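Local coordinates for WbmS, polysaccharide deacetylase involved in O-antigen biosynthesis (Bordetella bronchiseptica, PDB 3HFT), which is a putative zinc-dependent polysaccharide deacetylase that probably removes acetyl groups from sugars during O-antigen biosynthesis, at residues E223-R226 against E227-N231. Sequence-based numbering, arbitrary orientation.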
loop_
_atom_site.group_PDB
_atom_site.type_symbol
_atom_site.label_atom_id
_atom_site.label_comp_id
_atom_site.label_asym_id
_atom_site.label_seq_id
_atom_site.Cartn_x
_atom_site.Cartn_y
_atom_site.Cartn_z
ATOM N N GLU A 223 2.414 5.812 25.643
ATOM C CA GLU A 223 2.124 7.232 25.785
ATOM C C GLU A 223 2.365 7.749 27.206
ATOM O O GLU A 223 2.891 8.847 27.373
ATOM C CB GLU A 223 0.695 7.537 25.343
ATOM C CG GLU A 223 0.444 7.348 23.845
ATOM C CD GLU A 223 1.243 8.319 22.974
ATOM O OE1 GLU A 223 1.475 9.469 23.444
ATOM O OE2 GLU A 223 1.636 7.934 21.822
ATOM N N ASP A 224 1.989 6.979 28.222
ATOM C CA ASP A 224 2.197 7.389 29.610
ATOM C C ASP A 224 3.669 7.535 29.992
ATOM O O ASP A 224 3.993 8.301 30.892
ATOM C CB ASP A 224 1.579 6.389 30.595
ATOM C CG ASP A 224 0.054 6.416 30.626
ATOM O OD1 ASP A 224 -0.547 7.325 30.040
ATOM O OD2 ASP A 224 -0.527 5.491 31.245
ATOM N N SER A 225 4.537 6.765 29.348
ATOM C CA SER A 225 5.946 6.714 29.676
ATOM C C SER A 225 6.819 7.629 28.803
ATOM O O SER A 225 8.047 7.572 28.896
ATOM C CB SER A 225 6.437 5.286 29.489
ATOM O OG SER A 225 6.255 4.813 28.144
ATOM N N ARG A 226 6.191 8.466 27.978
ATOM C CA ARG A 226 6.888 9.255 26.960
ATOM C C ARG A 226 8.113 9.993 27.448
ATOM O O ARG A 226 9.146 10.020 26.786
ATOM C CB ARG A 226 5.949 10.296 26.358
ATOM C CG ARG A 226 4.943 9.749 25.405
ATOM C CD ARG A 226 4.304 10.873 24.594
ATOM N NE ARG A 226 5.085 11.102 23.389
ATOM C CZ ARG A 226 5.008 10.358 22.292
ATOM N NH1 ARG A 226 4.173 9.339 22.229
ATOM N NH2 ARG A 226 5.776 10.634 21.251
ATOM N N GLU A 227 8.000 10.595 28.617
ATOM C CA GLU A 227 9.109 11.357 29.151
ATOM C C GLU A 227 10.300 10.515 29.610
ATOM O O GLU A 227 11.348 11.077 29.902
ATOM C CB GLU A 227 8.626 12.227 30.310
ATOM C CG GLU A 227 7.576 13.236 29.879
ATOM C CD GLU A 227 8.055 14.079 28.710
ATOM O OE1 GLU A 227 8.973 14.904 28.921
ATOM O OE2 GLU A 227 7.528 13.904 27.578
ATOM N N VAL A 228 10.136 9.193 29.620
ATOM C CA VAL A 228 11.145 8.290 30.142
ATOM C C VAL A 228 11.804 7.447 29.055
ATOM O O VAL A 228 12.757 6.733 29.339
ATOM C CB VAL A 228 10.503 7.345 31.188
ATOM C CG1 VAL A 228 11.567 6.656 32.024
ATOM C CG2 VAL A 228 9.557 8.131 32.085
ATOM N N HIS A 229 11.342 7.570 27.808
ATOM C CA HIS A 229 11.802 6.696 26.706
ATOM C C HIS A 229 13.286 6.739 26.416
ATOM O O HIS A 229 13.811 5.831 25.775
ATOM C CB HIS A 229 11.028 6.920 25.394
ATOM C CG HIS A 229 9.575 6.567 25.477
ATOM N ND1 HIS A 229 8.663 6.923 24.508
ATOM C CD2 HIS A 229 8.868 5.934 26.444
ATOM C CE1 HIS A 229 7.462 6.500 24.861
ATOM N NE2 HIS A 229 7.556 5.913 26.046
ATOM N N ARG A 230 13.972 7.773 26.884
ATOM C CA ARG A 230 15.402 7.848 26.693
ATOM C C ARG A 230 16.142 7.849 28.032
ATOM O O ARG A 230 17.309 8.201 28.075
ATOM C CB ARG A 230 15.736 9.100 25.881
ATOM C CG ARG A 230 14.840 9.260 24.648
ATOM C CD ARG A 230 15.287 10.402 23.765
ATOM N NE ARG A 230 16.545 10.045 23.132
ATOM C CZ ARG A 230 16.657 9.406 21.972
ATOM N NH1 ARG A 230 15.600 9.081 21.263
ATOM N NH2 ARG A 230 17.855 9.109 21.517
ATOM N N ASN A 231 15.477 7.409 29.107
ATOM C CA ASN A 231 16.051 7.386 30.455
ATOM C C ASN A 231 16.452 5.957 30.813
ATOM O O ASN A 231 15.593 5.131 31.118
ATOM C CB ASN A 231 15.026 7.902 31.441
ATOM C CG ASN A 231 15.577 8.074 32.823
ATOM O OD1 ASN A 231 16.454 7.328 33.262
ATOM N ND2 ASN A 231 15.039 9.045 33.542
HETATM O O HOH W 1 6.024 10.350 30.639
#
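E227 is tied back to the end of helix 219-224 through a water that accepts from E227 N at 2.8 Å and donates to D224 O. Its carboxylate stays apart from the R226 guanidinium, which is engaged instead by E223 in a salt bridge, R226 NH1 to E223 OE2. V228 N donates to S225 O at 2.7 Å, from above the carbonyl plane, and closes the turn S225-V228, whose inner residues R226 and E227 have type I angles. V228 CB lies 3.4 Å from S225 O, and the side chain also touches D234 and W238. H229 then folds back over the chain. Its amide is held weakly, H229 N to R226 O at 3.4 Å, although the bond is nearly straight at 171°. With CG anti to its carbonyl carbon (chi1 -64°), the imidazole swings back towards the helix end and NE2 donates to S225 OG at 2.7 Å; the hydroxyl sits at the ring edge, only 4° from the ring plane. The one proton of S225 OG is presumably shared between R221 O and Y222 O, so the serine couples the last turn of the helix to the histidine. Over one ring face stands R226 CA, 3.6 Å from the H229 centroid, in a CH-pi contact that, with the edge bond and the stacked Y222 ring, should limit the tilt of the imidazole. R230 NH1 bonds to W47 O, beside the zinc ligand D46; the R226 side chain is about 12 Å from a bound zinc ion. N231 N bonds to V228 O in the type I turn V228-N231. Consecutive type I turns thus follow the helix C-terminus, a Ser-His bond spanning the first, in a deacetylase whose Asp-His-His zinc site (D46, H92, H127) is that of the NodB-type family.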